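Local coordinates for kcn28 (Kitasatospora, PDB 6J31), which is a two-domain protein of the GT-B fold whose C-terminal domain belongs to the erythromycin biosynthesis protein CIII-like family, at residues D73-M78 / L148-G154; M88-R93 / A110-L116. All coordinates share one frame. Numbering follows the deposited sequence.

Contact 1. Residues D73-M78 / L148-G154; sequences DQIAQM and LKQDPRG
The N-terminal start of helix 74-96 meets the break between helices 142-150 and 152-167. Asp73 is extended (phi/psi -142/151) before the helical residues 74-78; across the gap, Asp151 (-67/132) leaves the helical conformation between helix 142-150 and residues 152-154, which resume it. The closest CA atoms are those of Ile75 and Gly154, 6.2 Å apart, and 347 Å² is buried in all. Both helix starts are N-capped by aspartate with chi1 t: Asp73 OD1 accepts a weak bond from Ile75 N at 3.3 Å, and Asp151 OD1 accepts from Arg153 N at 3.0 Å. The charged part is a salt bridge. Arg153 (chi1 m, chi2 t, chi3 p) reaches over to Asp73, its NH1 giving a very short 2.5 Å hydrogen bond to Asp73 OD2 and its NH2 a weak one of 3.1 Å to the same oxygen. That oxygen lies near the guanidinium plane, while Ile75 CB lies over one guanidinium face. The apolar part centres on Ile75 (chi1 m, chi2 p): its CG2 is 3.8 Å from Arg153 CB and 4.1 Å from Gly154 N, its CG1 4.0 Å from Leu148 CD2. Met78 CE touches Leu148 CD1 at 3.6 Å. A CB on Gly154 would clash with Leu148 O of the preceding helix. Gln77 NE2 is covalently joined to a modified side chain of the bound peptide, which also packs on Gln74 and Met78. Beside this peptide, on the N-terminal-domain side of the BG9 pocket, an N-capped helix start thus packs against the junction of two consecutive helices, Asp73 both capping its own helix and pairing with Arg153.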
loop_
_atom_site.group_PDB
_atom_site.type_symbol
_atom_site.label_atom_id
_atom_site.label_comp_id
_atom_site.label_asym_id
_atom_site.label_seq_id
_atom_site.Cartn_x
_atom_site.Cartn_y
_atom_site.Cartn_z
ATOM N N ASP A 73 8.018 9.546 17.727
ATOM C CA ASP A 73 9.423 9.169 17.797
ATOM C C ASP A 73 9.591 7.803 17.144
ATOM O O ASP A 73 8.667 6.986 17.137
ATOM C CB ASP A 73 9.915 9.144 19.258
ATOM C CG ASP A 73 11.407 8.863 19.384
ATOM O OD1 ASP A 73 12.053 8.487 18.381
ATOM O OD2 ASP A 73 11.934 9.014 20.506
ATOM N N GLN A 74 10.779 7.567 16.582
ATOM C CA GLN A 74 11.019 6.324 15.855
ATOM C C GLN A 74 10.982 5.119 16.790
ATOM O O GLN A 74 10.358 4.100 16.477
ATOM C CB GLN A 74 12.361 6.395 15.127
ATOM C CG GLN A 74 12.856 5.050 14.619
ATOM C CD GLN A 74 14.094 5.169 13.751
ATOM O OE1 GLN A 74 15.095 5.762 14.154
ATOM N NE2 GLN A 74 14.038 4.587 12.556
ATOM N N ILE A 75 11.673 5.195 17.927
ATOM C CA ILE A 75 11.616 4.087 18.875
ATOM C C ILE A 75 10.206 3.950 19.437
ATOM O O ILE A 75 9.708 2.835 19.643
ATOM C CB ILE A 75 12.668 4.256 19.989
ATOM C CG1 ILE A 75 14.090 4.301 19.411
ATOM C CG2 ILE A 75 12.548 3.135 21.018
ATOM C CD1 ILE A 75 14.551 5.676 18.955
ATOM N N ALA A 76 9.531 5.079 19.673
ATOM C CA ALA A 76 8.155 5.041 20.160
ATOM C C ALA A 76 7.216 4.401 19.143
ATOM O O ALA A 76 6.282 3.684 19.517
ATOM C CB ALA A 76 7.681 6.452 20.509
ATOM N N GLN A 77 7.437 4.666 17.853
ATOM C CA GLN A 77 6.619 4.044 16.817
ATOM C C GLN A 77 6.801 2.527 16.807
ATOM O O GLN A 77 5.833 1.782 16.615
ATOM C CB GLN A 77 6.941 4.679 15.459
ATOM C CG GLN A 77 8.049 4.027 14.638
ATOM C CD GLN A 77 7.661 3.808 13.193
ATOM O OE1 GLN A 77 6.969 4.647 12.603
ATOM N NE2 GLN A 77 8.122 2.694 12.601
ATOM N N MET A 78 8.030 2.050 17.024
ATOM C CA MET A 78 8.254 0.612 17.144
ATOM C C MET A 78 7.568 0.041 18.377
ATOM O O MET A 78 7.106 -1.106 18.363
ATOM C CB MET A 78 9.748 0.300 17.173
ATOM C CG MET A 78 10.491 0.752 15.939
ATOM S SD MET A 78 12.227 0.301 16.013
ATOM C CE MET A 78 12.935 1.878 16.441
ATOM N N LEU A 148 20.465 1.717 16.811
ATOM C CA LEU A 148 19.250 1.719 17.617
ATOM C C LEU A 148 19.449 0.931 18.907
ATOM O O LEU A 148 18.951 1.324 19.969
ATOM C CB LEU A 148 18.103 1.120 16.803
ATOM C CG LEU A 148 17.289 2.008 15.864
ATOM C CD1 LEU A 148 16.205 1.190 15.183
ATOM C CD2 LEU A 148 16.671 3.159 16.638
ATOM N N LYS A 149 20.167 -0.192 18.831
ATOM C CA LYS A 149 20.411 -1.021 20.004
ATOM C C LYS A 149 21.356 -0.363 21.002
ATOM O O LYS A 149 21.402 -0.791 22.161
ATOM C CB LYS A 149 20.942 -2.385 19.568
ATOM C CG LYS A 149 19.953 -3.154 18.700
ATOM C CD LYS A 149 20.039 -4.658 18.913
ATOM C CE LYS A 149 19.041 -5.386 18.027
ATOM N NZ LYS A 149 19.665 -5.928 16.789
ATOM N N GLN A 150 22.133 0.639 20.579
ATOM C CA GLN A 150 22.946 1.389 21.534
ATOM C C GLN A 150 22.090 2.275 22.425
ATOM O O GLN A 150 22.435 2.494 23.592
ATOM C CB GLN A 150 23.998 2.224 20.805
ATOM C CG GLN A 150 24.944 1.403 19.953
ATOM C CD GLN A 150 25.459 0.182 20.694
ATOM O OE1 GLN A 150 26.112 0.297 21.734
ATOM N NE2 GLN A 150 25.160 -1.000 20.165
ATOM N N ASP A 151 20.994 2.802 21.898
ATOM C CA ASP A 151 20.073 3.575 22.719
ATOM C C ASP A 151 19.418 2.648 23.738
ATOM O O ASP A 151 18.943 1.567 23.367
ATOM C CB ASP A 151 19.017 4.240 21.833
ATOM C CG ASP A 151 18.242 5.342 22.548
ATOM O OD1 ASP A 151 17.915 5.189 23.743
ATOM O OD2 ASP A 151 17.956 6.373 21.901
ATOM N N PRO A 152 19.378 3.022 25.019
ATOM C CA PRO A 152 18.682 2.177 26.002
ATOM C C PRO A 152 17.229 1.927 25.646
ATOM O O PRO A 152 16.713 0.835 25.912
ATOM C CB PRO A 152 18.827 2.972 27.306
ATOM C CG PRO A 152 20.089 3.752 27.113
ATOM C CD PRO A 152 20.103 4.133 25.661
ATOM N N ARG A 153 16.556 2.909 25.044
ATOM C CA ARG A 153 15.188 2.695 24.588
ATOM C C ARG A 153 15.134 1.641 23.489
ATOM O O ARG A 153 14.243 0.781 23.484
ATOM C CB ARG A 153 14.597 4.008 24.080
ATOM C CG ARG A 153 14.556 5.125 25.098
ATOM C CD ARG A 153 14.169 6.420 24.414
ATOM N NE ARG A 153 12.776 6.392 23.982
ATOM C CZ ARG A 153 12.335 6.913 22.842
ATOM N NH1 ARG A 153 13.185 7.508 22.015
ATOM N NH2 ARG A 153 11.047 6.844 22.530
ATOM N N GLY A 154 16.066 1.706 22.535
ATOM C CA GLY A 154 16.102 0.703 21.483
ATOM C C GLY A 154 16.446 -0.682 22.003
ATOM O O GLY A 154 15.801 -1.672 21.643
#

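Contact 2. Residues M88-R93 / A110-L116; sequences MLPQLR and AYPARVL
Two helical segments pack at -50°, their axes 9.2 Å apart at closest: residues 88-93, kinked at Pro90, whose nitrogen has no bond to the preceding turn, and 112-116, entered through Ala110 and Tyr111. CA atoms pair Leu89 with Pro112 (5.4 Å) and Arg93 with Leu116 (6.9 Å). Met88 (chi1 t, chi2 t, chi3 m) stretches out so that its SD lies 3.9 Å from Pro112 CG and 4.3 Å from Ala110 CB. Leu89 (t, p) sets CB 4.2 Å from Pro112 CB, while its CD1 is 4.0 Å from Leu116 CB and its CD2 3.9 Å from Val115 CG1 (chi1 t). Leu92 (m, t) directs CD1 to Ala113 CB at 4.1 Å. Leu116, with both chi angles between wells (-148° and -146°), brings CD1 to 4.1 Å from Leu92 CB and CD2 against one face of the Arg93 guanidinium (t, t, m), 4.1 Å from Arg93 NH1. Trp164 of helix 152-167 packs on Leu89 and Pro112, and Phe104 of strand 103-107 on Leu116, enclosing the interface between helix and sheet. With 396 Å² buried and side-chain pairs apolar except at the Arg93 guanidinium, some also resting on backbone atoms, the contact holds by side-chain shape and exclusion of water, not by hydrogen bonds between the segments.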
loop_
_atom_site.group_PDB
_atom_site.type_symbol
_atom_site.label_atom_id
_atom_site.label_comp_id
_atom_site.label_asym_id
_atom_site.label_seq_id
_atom_site.Cartn_x
_atom_site.Cartn_y
_atom_site.Cartn_z
ATOM N N MET A 88 -2.640 -8.301 19.867
ATOM C CA MET A 88 -3.356 -9.026 18.820
ATOM C C MET A 88 -3.370 -10.530 19.075
ATOM O O MET A 88 -4.408 -11.184 18.921
ATOM C CB MET A 88 -2.734 -8.724 17.457
ATOM C CG MET A 88 -3.552 -9.210 16.280
ATOM S SD MET A 88 -2.679 -9.056 14.710
ATOM C CE MET A 88 -2.342 -7.301 14.643
ATOM N N LEU A 89 -2.228 -11.095 19.458
ATOM C CA LEU A 89 -2.108 -12.551 19.523
ATOM C C LEU A 89 -3.120 -13.203 20.458
ATOM O O LEU A 89 -3.787 -14.160 20.028
ATOM C CB LEU A 89 -0.667 -12.918 19.889
ATOM C CG LEU A 89 -0.377 -14.400 20.091
ATOM C CD1 LEU A 89 -0.731 -15.193 18.844
ATOM C CD2 LEU A 89 1.095 -14.561 20.426
ATOM N N PRO A 90 -3.307 -12.753 21.709
ATOM C CA PRO A 90 -4.322 -13.409 22.553
ATOM C C PRO A 90 -5.731 -13.262 22.007
ATOM O O PRO A 90 -6.547 -14.178 22.161
ATOM C CB PRO A 90 -4.159 -12.715 23.911
ATOM C CG PRO A 90 -3.498 -11.426 23.610
ATOM C CD PRO A 90 -2.627 -11.662 22.426
ATOM N N GLN A 91 -6.046 -12.129 21.381
ATOM C CA GLN A 91 -7.369 -11.975 20.787
ATOM C C GLN A 91 -7.573 -12.944 19.633
ATOM O O GLN A 91 -8.627 -13.581 19.533
ATOM C CB GLN A 91 -7.572 -10.539 20.328
ATOM C CG GLN A 91 -7.512 -9.547 21.460
ATOM C CD GLN A 91 -7.783 -8.147 20.996
ATOM O OE1 GLN A 91 -8.909 -7.815 20.642
ATOM N NE2 GLN A 91 -6.757 -7.306 21.015
ATOM N N LEU A 92 -6.565 -13.091 18.772
ATOM C CA LEU A 92 -6.655 -14.065 17.692
ATOM C C LEU A 92 -6.758 -15.479 18.243
ATOM O O LEU A 92 -7.514 -16.304 17.715
ATOM C CB LEU A 92 -5.441 -13.939 16.777
ATOM C CG LEU A 92 -5.325 -12.665 15.945
ATOM C CD1 LEU A 92 -4.081 -12.746 15.091
ATOM C CD2 LEU A 92 -6.561 -12.468 15.085
ATOM N N ARG A 93 -5.991 -15.786 19.292
ATOM C CA ARG A 93 -6.052 -17.118 19.885
ATOM C C ARG A 93 -7.446 -17.413 20.418
ATOM O O ARG A 93 -8.002 -18.488 20.165
ATOM C CB ARG A 93 -5.013 -17.248 21.003
ATOM C CG ARG A 93 -4.883 -18.656 21.592
ATOM C CD ARG A 93 -3.832 -18.713 22.708
ATOM N NE ARG A 93 -2.574 -18.078 22.312
ATOM C CZ ARG A 93 -1.591 -18.684 21.649
ATOM N NH1 ARG A 93 -1.700 -19.960 21.294
ATOM N NH2 ARG A 93 -0.492 -18.007 21.342
ATOM N N ALA A 110 0.153 -7.956 10.397
ATOM C CA ALA A 110 -0.626 -8.931 11.147
ATOM C C ALA A 110 0.159 -10.219 11.376
ATOM O O ALA A 110 -0.419 -11.304 11.487
ATOM C CB ALA A 110 -1.945 -9.223 10.436
ATOM N N TYR A 111 1.479 -10.099 11.486
ATOM C CA TYR A 111 2.374 -11.230 11.701
ATOM C C TYR A 111 2.114 -12.010 12.994
ATOM O O TYR A 111 2.557 -13.161 13.078
ATOM C CB TYR A 111 3.836 -10.763 11.661
ATOM C CG TYR A 111 4.151 -9.660 12.637
ATOM C CD1 TYR A 111 4.591 -9.947 13.926
ATOM C CD2 TYR A 111 3.997 -8.328 12.276
ATOM C CE1 TYR A 111 4.875 -8.930 14.829
ATOM C CE2 TYR A 111 4.274 -7.310 13.167
ATOM C CZ TYR A 111 4.709 -7.614 14.439
ATOM O OH TYR A 111 4.975 -6.588 15.313
ATOM N N PRO A 112 1.437 -11.474 14.025
ATOM C CA PRO A 112 1.041 -12.361 15.133
ATOM C C PRO A 112 0.205 -13.542 14.677
ATOM O O PRO A 112 0.217 -14.586 15.342
ATOM C CB PRO A 112 0.251 -11.433 16.067
ATOM C CG PRO A 112 0.898 -10.127 15.881
ATOM C CD PRO A 112 1.208 -10.059 14.400
ATOM N N ALA A 113 -0.496 -13.424 13.548
ATOM C CA ALA A 113 -1.207 -14.574 13.005
ATOM C C ALA A 113 -0.247 -15.695 12.632
ATOM O O ALA A 113 -0.593 -16.874 12.770
ATOM C CB ALA A 113 -2.043 -14.155 11.794
ATOM N N ARG A 114 0.961 -15.360 12.167
ATOM C CA ARG A 114 1.939 -16.404 11.880
ATOM C C ARG A 114 2.386 -17.108 13.155
ATOM O O ARG A 114 2.534 -18.337 13.171
ATOM C CB ARG A 114 3.150 -15.824 11.155
ATOM C CG ARG A 114 4.242 -16.843 10.901
ATOM C CD ARG A 114 5.492 -16.196 10.330
ATOM N NE ARG A 114 6.504 -17.194 9.996
ATOM C CZ ARG A 114 7.742 -16.914 9.599
ATOM N NH1 ARG A 114 8.152 -15.657 9.498
ATOM N NH2 ARG A 114 8.574 -17.902 9.309
ATOM N N VAL A 115 2.585 -16.349 14.237
ATOM C CA VAL A 115 2.936 -16.962 15.516
ATOM C C VAL A 115 1.856 -17.946 15.926
ATOM O O VAL A 115 2.140 -19.070 16.357
ATOM C CB VAL A 115 3.147 -15.879 16.591
ATOM C CG1 VAL A 115 3.394 -16.519 17.958
ATOM C CG2 VAL A 115 4.287 -14.945 16.206
ATOM N N LEU A 116 0.595 -17.545 15.757
ATOM C CA LEU A 116 -0.521 -18.427 16.059
ATOM C C LEU A 116 -0.493 -19.654 15.154
ATOM O O LEU A 116 -0.690 -20.785 15.614
ATOM C CB LEU A 116 -1.825 -17.648 15.890
ATOM C CG LEU A 116 -3.041 -17.967 16.756
ATOM C CD1 LEU A 116 -4.348 -17.768 16.002
ATOM C CD2 LEU A 116 -2.948 -19.340 17.392
#

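How the contacts relate
Helix 74-96 carries both contacts: contact 1 uses its N-terminal start and contact 2 a portion farther along, with their centres 24 Å apart and nearest atoms about 7 Å apart, not touching. In sequence, both segments of contact 2 fall between those of contact 1. Helix 152-167 also spans the two, beginning in contact 1 and placing Trp164 against contact 2. Bound BG9 lies about 7 Å from the Met78 side chain but about 11 Å from that of Ala110; both contacts also border the bound peptide, contact 1 through Gln74, Gln77 and Met78, contact 2 through Tyr111. Helix 74-96 thus runs from a partly exposed start beside the ligand into the protein interior at contact 2.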